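Local coordinates for anopheles Plasmodium-responsive Leucine-rich repeat protein 1B (Anopheles gambiae, PDB 4XGO), which probably acts in the mosquito's response to Plasmodium through protein-protein binding, this chain being the leucine-rich repeat domain of a longer protein, at residues G203-D208 and R227-Y232; R60-H65 and P88-N93. All blocks are in the same frame, centred on the assembly; numbering follows the deposited sequence.

Contact 1 of 2, residues G203-D208 and R227-Y232; sequences GLVDVD and RLERLY. Unlike the reference sequence in segment 203-208: V205 (reference Thr).
Two neighbouring strands of the parallel sheet of a leucine-rich repeat solenoid, 206-208 and 230-232, have axes 4.9 Å apart at the closest and only 2° off parallel. The ladder starts at V205 O, which accepts two backbone donors: E229 N on a lone pair in the carbonyl plane at 2.8 Å, and R230 N nearly along the C=O axis. It continues from V207 N to R230 O, then from Y232 N to V207 O at 3.0 Å, both almost straight. As in other leucine-rich repeats, aliphatic residues at repeating positions suit the buried core: branched V207, its CG1 between backbone N and carbonyl carbon (chi1 59°), presses on L231 CD1 at 3.4 Å, unusually tight, while L228 CD1 touches the same methyl. D206, R230, D208 and Y232 occupy the other face. There the short acid D206 matches the long, extended R230 beside it: the syn lone pair of D206 OD1 takes R230 NH1 at 2.9 Å, in the guanidinium plane, as a salt bridge. E229 joins by charge attraction alone, OE1 lying out of that plane. D208 OD1 turns to S210 N. Before the strands, V205 CG2 sits 3.6 Å above the R227 guanidinium plane.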
ATOM      1  N   GLY A 203     -31.419  17.730   0.867  1.00 20.98           N
ATOM      2  CA  GLY A 203     -30.458  18.594   0.197  1.00 20.75           C
ATOM      3  C   GLY A 203     -29.490  17.856  -0.720  1.00 19.38           C
ATOM      4  O   GLY A 203     -28.609  18.467  -1.328  1.00 19.45           O
ATOM      5  N   LEU A 204     -29.636  16.541  -0.808  1.00 18.68           N
ATOM      6  CA  LEU A 204     -28.686  15.712  -1.530  1.00 17.76           C
ATOM      7  C   LEU A 204     -28.609  16.090  -2.995  1.00 18.05           C
ATOM      8  O   LEU A 204     -29.642  16.299  -3.652  1.00 18.87           O
ATOM      9  CB  LEU A 204     -29.052  14.238  -1.395  1.00 17.19           C
ATOM     10  CG  LEU A 204     -28.668  13.556  -0.087  1.00 17.07           C
ATOM     11  CD1 LEU A 204     -29.318  12.182  -0.058  1.00 17.19           C
ATOM     12  CD2 LEU A 204     -27.144  13.437  -0.005  1.00 16.44           C
ATOM     13  N   VAL A 205     -27.374  16.205  -3.474  1.00 17.19           N
ATOM     14  CA  VAL A 205     -27.062  16.487  -4.867  1.00 17.25           C
ATOM     15  C   VAL A 205     -26.484  15.259  -5.573  1.00 16.77           C
ATOM     16  O   VAL A 205     -26.843  14.964  -6.720  1.00 16.38           O
ATOM     17  CB  VAL A 205     -26.086  17.683  -4.966  1.00 17.61           C
ATOM     18  CG1 VAL A 205     -25.676  17.936  -6.413  1.00 17.74           C
ATOM     19  CG2 VAL A 205     -26.742  18.921  -4.371  1.00 18.42           C
ATOM     20  N   ASP A 206     -25.586  14.548  -4.887  1.00 17.05           N
ATOM     21  CA  ASP A 206     -24.930  13.366  -5.450  0.50 16.47           C
ATOM     22  C   ASP A 206     -25.029  12.227  -4.441  1.00 16.45           C
ATOM     23  O   ASP A 206     -24.589  12.346  -3.290  1.00 15.70           O
ATOM     24  CB  ASP A 206     -23.464  13.650  -5.783  0.50 16.40           C
ATOM     25  CG  ASP A 206     -23.286  14.865  -6.677  0.50 16.76           C
ATOM     26  OD1 ASP A 206     -23.844  14.891  -7.793  0.50 16.52           O
ATOM     27  OD2 ASP A 206     -22.586  15.812  -6.251  0.50 17.51           O
ATOM     28  N   VAL A 207     -25.629  11.128  -4.865  1.00 15.77           N
ATOM     29  CA  VAL A 207     -25.748   9.950  -4.008  1.00 16.04           C
ATOM     30  C   VAL A 207     -25.287   8.718  -4.763  1.00 14.71           C
ATOM     31  O   VAL A 207     -25.769   8.431  -5.865  1.00 14.76           O
ATOM     32  CB  VAL A 207     -27.173   9.780  -3.399  1.00 17.85           C
ATOM     33  CG1 VAL A 207     -28.236   9.666  -4.457  1.00 19.02           C
ATOM     34  CG2 VAL A 207     -27.219   8.570  -2.487  1.00 18.58           C
ATOM     35  N   ASP A 208     -24.315   8.012  -4.183  1.00 13.56           N
ATOM     36  CA  ASP A 208     -23.811   6.771  -4.759  1.00 12.88           C
ATOM     37  C   ASP A 208     -24.197   5.577  -3.863  1.00 12.44           C
ATOM     38  O   ASP A 208     -23.734   5.455  -2.718  1.00 11.80           O
ATOM     39  CB  ASP A 208     -22.300   6.856  -4.982  1.00 12.79           C
ATOM     40  CG  ASP A 208     -21.755   5.736  -5.852  1.00 13.15           C
ATOM     41  OD1 ASP A 208     -22.407   4.699  -6.046  1.00 12.38           O
ATOM     42  OD2 ASP A 208     -20.626   5.897  -6.358  1.00 14.34           O
ATOM     43  N   ARG A 227     -32.788  19.138  -4.927  1.00 31.17           N
ATOM     44  CA  ARG A 227     -31.694  19.444  -5.841  1.00 29.14           C
ATOM     45  C   ARG A 227     -30.842  18.258  -6.292  1.00 25.39           C
ATOM     46  O   ARG A 227     -29.721  18.456  -6.764  1.00 24.25           O
ATOM     47  CB  ARG A 227     -30.810  20.532  -5.224  1.00 32.22           C
ATOM     48  CG  ARG A 227     -30.784  20.552  -3.707  1.00 34.36           C
ATOM     49  CD  ARG A 227     -29.785  21.580  -3.201  1.00 36.99           C
ATOM     50  NE  ARG A 227     -29.027  21.038  -2.078  1.00 39.08           N
ATOM     51  CZ  ARG A 227     -27.751  21.318  -1.810  1.00 41.10           C
ATOM     52  NH1 ARG A 227     -27.047  22.164  -2.577  1.00 41.72           N
ATOM     53  NH2 ARG A 227     -27.168  20.734  -0.762  1.00 39.68           N
ATOM     54  N   LEU A 228     -31.388  17.048  -6.213  1.00 22.66           N
ATOM     55  CA  LEU A 228     -30.644  15.863  -6.603  1.00 21.06           C
ATOM     56  C   LEU A 228     -30.246  15.929  -8.078  1.00 20.89           C
ATOM     57  O   LEU A 228     -31.094  16.177  -8.945  1.00 21.30           O
ATOM     58  CB  LEU A 228     -31.462  14.608  -6.334  1.00 20.46           C
ATOM     59  CG  LEU A 228     -30.751  13.277  -6.582  1.00 19.47           C
ATOM     60  CD1 LEU A 228     -29.630  13.020  -5.583  1.00 19.17           C
ATOM     61  CD2 LEU A 228     -31.749  12.140  -6.554  1.00 19.55           C
ATOM     62  N   GLU A 229     -28.955  15.742  -8.342  1.00 19.72           N
ATOM     63  CA  GLU A 229     -28.405  15.784  -9.704  1.00 20.19           C
ATOM     64  C   GLU A 229     -27.893  14.434 -10.198  1.00 18.74           C
ATOM     65  O   GLU A 229     -27.999  14.131 -11.390  1.00 17.86           O
ATOM     66  CB  GLU A 229     -27.268  16.795  -9.807  1.00 22.30           C
ATOM     67  CG  GLU A 229     -27.723  18.244  -9.701  1.00 25.44           C
ATOM     68  CD  GLU A 229     -26.576  19.224  -9.826  1.00 27.91           C
ATOM     69  OE1 GLU A 229     -25.566  18.884 -10.485  1.00 29.93           O
ATOM     70  OE2 GLU A 229     -26.689  20.331  -9.249  1.00 32.41           O
ATOM     71  N   ARG A 230     -27.320  13.630  -9.310  1.00 17.79           N
ATOM     72  CA  ARG A 230     -26.682  12.378  -9.733  1.00 17.40           C
ATOM     73  C   ARG A 230     -27.049  11.258  -8.778  1.00 16.39           C
ATOM     74  O   ARG A 230     -26.867  11.378  -7.558  1.00 16.02           O
ATOM     75  CB  ARG A 230     -25.158  12.545  -9.804  1.00 17.99           C
ATOM     76  CG  ARG A 230     -24.729  13.743 -10.634  1.00 19.84           C
ATOM     77  CD  ARG A 230     -23.228  13.800 -10.754  1.00 21.10           C
ATOM     78  NE  ARG A 230     -22.814  14.876 -11.643  1.00 23.97           N
ATOM     79  CZ  ARG A 230     -22.760  16.167 -11.308  1.00 26.30           C
ATOM     80  NH1 ARG A 230     -23.103  16.589 -10.088  1.00 26.08           N
ATOM     81  NH2 ARG A 230     -22.347  17.054 -12.217  1.00 27.63           N
ATOM     82  N   LEU A 231     -27.579  10.176  -9.353  1.00 15.29           N
ATOM     83  CA  LEU A 231     -27.999   8.999  -8.606  1.00 15.04           C
ATOM     84  C   LEU A 231     -27.367   7.762  -9.235  1.00 14.15           C
ATOM     85  O   LEU A 231     -27.629   7.418 -10.408  1.00 13.59           O
ATOM     86  CB  LEU A 231     -29.533   8.882  -8.588  1.00 15.60           C
ATOM     87  CG  LEU A 231     -30.099   7.594  -7.989  1.00 16.05           C
ATOM     88  CD1 LEU A 231     -29.764   7.474  -6.515  1.00 16.17           C
ATOM     89  CD2 LEU A 231     -31.598   7.526  -8.194  1.00 16.48           C
ATOM     90  N   TYR A 232     -26.487   7.115  -8.470  1.00 13.45           N
ATOM     91  CA  TYR A 232     -25.798   5.935  -8.928  1.00 13.14           C
ATOM     92  C   TYR A 232     -26.286   4.716  -8.162  1.00 13.20           C
ATOM     93  O   TYR A 232     -26.174   4.649  -6.928  1.00 12.53           O
ATOM     94  CB  TYR A 232     -24.292   6.068  -8.735  1.00 13.28           C
ATOM     95  CG  TYR A 232     -23.695   7.275  -9.404  1.00 13.81           C
ATOM     96  CD1 TYR A 232     -23.606   8.483  -8.737  1.00 14.68           C
ATOM     97  CD2 TYR A 232     -23.220   7.202 -10.702  1.00 14.22           C
ATOM     98  CE1 TYR A 232     -23.053   9.604  -9.352  1.00 15.57           C
ATOM     99  CE2 TYR A 232     -22.660   8.316 -11.325  1.00 15.10           C
ATOM    100  CZ  TYR A 232     -22.582   9.512 -10.638  1.00 15.65           C
ATOM    101  OH  TYR A 232     -22.024  10.638 -11.232  1.00 17.33           O
TER
HETATM  102  O   HOH W   1     -32.151  16.991  -3.221  1.00 23.92           O

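Contact 2 of 2, residues R60-H65 and P88-N93; sequences RYLPPH and PGIFHN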
ATOM      1  N   ARG A  60       2.395   3.090  17.876  1.00 19.70           N
ATOM      2  CA  ARG A  60       1.515   1.990  18.302  1.00 21.10           C
ATOM      3  C   ARG A  60       0.486   2.420  19.345  1.00 21.01           C
ATOM      4  O   ARG A  60      -0.643   1.913  19.350  1.00 20.47           O
ATOM      5  CB  ARG A  60       2.372   0.836  18.827  1.00 23.41           C
ATOM      6  CG  ARG A  60       1.603  -0.387  19.267  1.00 25.67           C
ATOM      7  CD  ARG A  60       0.997  -1.168  18.120  1.00 26.86           C
ATOM      8  NE  ARG A  60       0.104  -2.199  18.651  1.00 29.04           N
ATOM      9  CZ  ARG A  60      -1.175  -2.010  18.969  1.00 30.36           C
ATOM     10  NH1 ARG A  60      -1.758  -0.823  18.800  1.00 29.68           N
ATOM     11  NH2 ARG A  60      -1.879  -3.028  19.460  1.00 32.94           N
ATOM     12  N   TYR A  61       0.882   3.335  20.230  1.00 21.69           N
ATOM     13  CA  TYR A  61       0.014   3.870  21.288  1.00 22.11           C
ATOM     14  C   TYR A  61       0.220   5.356  21.454  1.00 21.01           C
ATOM     15  O   TYR A  61       1.326   5.862  21.240  1.00 20.34           O
ATOM     16  CB  TYR A  61       0.347   3.239  22.651  1.00 24.31           C
ATOM     17  CG  TYR A  61       0.387   1.751  22.646  1.00 26.12           C
ATOM     18  CD1 TYR A  61      -0.787   1.007  22.622  1.00 27.30           C
ATOM     19  CD2 TYR A  61       1.603   1.076  22.666  1.00 27.41           C
ATOM     20  CE1 TYR A  61      -0.750  -0.382  22.610  1.00 28.98           C
ATOM     21  CE2 TYR A  61       1.650  -0.307  22.656  1.00 29.14           C
ATOM     22  CZ  TYR A  61       0.480  -1.026  22.631  1.00 29.63           C
ATOM     23  OH  TYR A  61       0.539  -2.401  22.618  1.00 33.16           O
ATOM     24  N   LEU A  62      -0.843   6.051  21.846  1.00 20.22           N
ATOM     25  CA  LEU A  62      -0.751   7.426  22.305  1.00 19.91           C
ATOM     26  C   LEU A  62      -0.955   7.456  23.824  1.00 20.38           C
ATOM     27  O   LEU A  62      -1.949   6.915  24.306  1.00 20.27           O
ATOM     28  CB  LEU A  62      -1.833   8.289  21.676  1.00 19.39           C
ATOM     29  CG  LEU A  62      -1.802   8.506  20.163  1.00 19.37           C
ATOM     30  CD1 LEU A  62      -3.049   9.279  19.769  1.00 19.28           C
ATOM     31  CD2 LEU A  62      -0.562   9.244  19.708  1.00 19.60           C
ATOM     32  N   PRO A  63      -0.049   8.109  24.564  1.00 21.06           N
ATOM     33  CA  PRO A  63      -0.334   8.315  25.992  1.00 21.72           C
ATOM     34  C   PRO A  63      -1.587   9.183  26.174  1.00 21.70           C
ATOM     35  O   PRO A  63      -1.785  10.125  25.423  1.00 20.66           O
ATOM     36  CB  PRO A  63       0.914   9.036  26.509  1.00 22.14           C
ATOM     37  CG  PRO A  63       1.951   8.867  25.452  1.00 22.08           C
ATOM     38  CD  PRO A  63       1.228   8.720  24.155  1.00 20.93           C
ATOM     39  N   PRO A  64      -2.439   8.872  27.169  1.00 23.03           N
ATOM     40  CA  PRO A  64      -3.733   9.576  27.266  1.00 22.75           C
ATOM     41  C   PRO A  64      -3.632  11.096  27.419  1.00 22.54           C
ATOM     42  O   PRO A  64      -4.522  11.815  26.943  1.00 22.22           O
ATOM     43  CB  PRO A  64      -4.411   8.956  28.502  1.00 24.39           C
ATOM     44  CG  PRO A  64      -3.528   7.858  28.978  1.00 24.86           C
ATOM     45  CD  PRO A  64      -2.290   7.782  28.148  1.00 23.77           C
ATOM     46  N   HIS A  65      -2.585  11.581  28.087  1.00 22.46           N
ATOM     47  CA  HIS A  65      -2.442  13.020  28.341  1.00 23.13           C
ATOM     48  C   HIS A  65      -1.378  13.695  27.458  1.00 21.93           C
ATOM     49  O   HIS A  65      -0.948  14.811  27.724  1.00 21.27           O
ATOM     50  CB  HIS A  65      -2.148  13.266  29.832  1.00 25.02           C
ATOM     51  CG  HIS A  65      -3.174  12.677  30.755  1.00 27.13           C
ATOM     52  ND1 HIS A  65      -4.517  12.980  30.672  1.00 28.51           N
ATOM     53  CD2 HIS A  65      -3.054  11.799  31.775  1.00 28.81           C
ATOM     54  CE1 HIS A  65      -5.175  12.330  31.613  1.00 29.19           C
ATOM     55  NE2 HIS A  65      -4.312  11.597  32.288  1.00 29.85           N
ATOM     56  N   PRO A  88      -8.906   6.933  26.772  1.00 26.83           N
ATOM     57  CA  PRO A  88      -9.861   7.925  27.271  1.00 26.56           C
ATOM     58  C   PRO A  88      -9.154   9.230  27.612  1.00 25.55           C
ATOM     59  O   PRO A  88      -8.073   9.211  28.205  1.00 25.67           O
ATOM     60  CB  PRO A  88     -10.491   7.255  28.512  1.00 28.35           C
ATOM     61  CG  PRO A  88      -9.598   6.101  28.846  1.00 29.45           C
ATOM     62  CD  PRO A  88      -8.910   5.697  27.570  1.00 28.97           C
ATOM     63  N   GLY A  89      -9.752  10.337  27.183  1.00 24.03           N
ATOM     64  CA  GLY A  89      -9.261  11.660  27.478  1.00 23.69           C
ATOM     65  C   GLY A  89      -8.266  12.193  26.463  1.00 21.74           C
ATOM     66  O   GLY A  89      -7.692  13.262  26.657  1.00 22.36           O
ATOM     67  N   ILE A  90      -8.034  11.456  25.378  1.00 20.56           N
ATOM     68  CA  ILE A  90      -7.011  11.852  24.408  1.00 19.91           C
ATOM     69  C   ILE A  90      -7.212  13.290  23.887  1.00 19.27           C
ATOM     70  O   ILE A  90      -6.233  14.033  23.741  1.00 17.91           O
ATOM     71  CB  ILE A  90      -6.903  10.829  23.248  1.00 19.85           C
ATOM     72  CG1 ILE A  90      -5.683  11.120  22.361  1.00 19.96           C
ATOM     73  CG2 ILE A  90      -8.183  10.795  22.432  1.00 19.66           C
ATOM     74  CD1 ILE A  90      -4.353  10.930  23.070  1.00 20.28           C
ATOM     75  N   PHE A  91      -8.463  13.685  23.632  1.00 19.12           N
ATOM     76  CA  PHE A  91      -8.766  15.041  23.143  1.00 19.41           C
ATOM     77  C   PHE A  91      -9.485  15.932  24.159  1.00 21.35           C
ATOM     78  O   PHE A  91     -10.108  16.938  23.798  1.00 21.79           O
ATOM     79  CB  PHE A  91      -9.568  14.979  21.836  1.00 18.67           C
ATOM     80  CG  PHE A  91      -8.893  14.192  20.750  1.00 17.59           C
ATOM     81  CD1 PHE A  91      -7.553  14.412  20.437  1.00 17.67           C
ATOM     82  CD2 PHE A  91      -9.585  13.228  20.036  1.00 17.43           C
ATOM     83  CE1 PHE A  91      -6.917  13.679  19.445  1.00 17.03           C
ATOM     84  CE2 PHE A  91      -8.956  12.488  19.042  1.00 16.94           C
ATOM     85  CZ  PHE A  91      -7.620  12.721  18.744  1.00 16.88           C
ATOM     86  N   HIS A  92      -9.380  15.598  25.440  1.00 22.55           N
ATOM     87  CA  HIS A  92     -10.099  16.360  26.451  1.00 24.90           C
ATOM     88  C   HIS A  92      -9.612  17.816  26.560  1.00 24.63           C
ATOM     89  O   HIS A  92     -10.387  18.719  26.921  1.00 24.93           O
ATOM     90  CB  HIS A  92      -9.961  15.678  27.809  1.00 27.16           C
ATOM     91  CG  HIS A  92     -10.581  16.449  28.930  1.00 30.30           C
ATOM     92  ND1 HIS A  92     -11.946  16.600  29.061  1.00 31.88           N
ATOM     93  CD2 HIS A  92     -10.023  17.125  29.964  1.00 31.72           C
ATOM     94  CE1 HIS A  92     -12.201  17.320  30.142  1.00 33.15           C
ATOM     95  NE2 HIS A  92     -11.052  17.653  30.703  1.00 33.15           N
ATOM     96  N   ASN A  93      -8.330  18.032  26.281  1.00 23.84           N
ATOM     97  CA  ASN A  93      -7.721  19.331  26.447  1.00 25.03           C
ATOM     98  C   ASN A  93      -7.343  19.965  25.110  1.00 23.18           C
ATOM     99  O   ASN A  93      -6.485  20.861  25.071  1.00 23.53           O
ATOM    100  CB  ASN A  93      -6.496  19.206  27.348  1.00 27.96           C
ATOM    101  CG  ASN A  93      -6.848  18.725  28.745  1.00 31.02           C
ATOM    102  OD1 ASN A  93      -6.546  17.589  29.116  1.00 35.43           O
ATOM    103  ND2 ASN A  93      -7.544  19.569  29.507  1.00 32.96           N
TER
HETATM  104  O   HOH W   2      -3.971  13.978  25.380  1.00 18.82           O
HETATM  105  O   HOH W   3      -5.763  14.643  28.261  1.00 45.40           O
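P88 opens the second segment in the loop between strands 75-77 and 99-101 of the leucine-rich repeat solenoid, facing the corresponding loop of the preceding coil, which lies between strands 51-53 and 75-77. Its carbonyl oxygen meets P64 CB at 3.7 Å; both rings are exposed, and each proline fixes its own phi near -60°. G89 follows with a positive phi of 89°, a conformation open to a residue without a side chain, and starts a type I beta turn whose closing bond runs from H92 N to G89 O. I90, buried like L62, carries most of the contact. Its CA-H points at P64 O, 3.6 Å from I90 CA. With CG1 anti to the backbone N (chi1 -171°), the CG1-CD1 arm reaches out past the branched CB, and CD1 ends 3.6 Å from P63 O and 3.9 Å from L62 CB. The two side chains cross at about a right angle, so the tip of I90 meets both CB and CD1 of L62; two aliphatic residues suit this buried apolar place, where I90 also touches F67. The CB of F91 points away from 60-65, and its ring packs on T114 and T118, tying the turn to the next coil. At N93 the polar side of the loop appears: OD1 is bonded to Q68 NE2, and a water within hydrogen-bonding distance of N93 OD1 and G89 O lies at the edge of the H65 ring, in its plane, 3.2 Å from ND1. A second water sits between P64 O and I90 O, 2.7 Å from P64 O.

How the contacts relate
From the N terminus, the chain leaves strand 51-53, passes through 60-65, forms strand 75-77 and returns at 88-93, so contact 2 closes a loop of 22 intervening residues that holds one strand. Further along, strand 206-208 is followed by an excursion of 18 residues without helix or strand before 227-232 closes contact 1. The two loops are in series, neither nested nor crossed, and their centres lie about 38 Å apart. Both join successive coils of the same solenoid, but at different places: contact 1 on the parallel strands, contact 2 between the loops that connect them, nearer the N-terminal end of the domain.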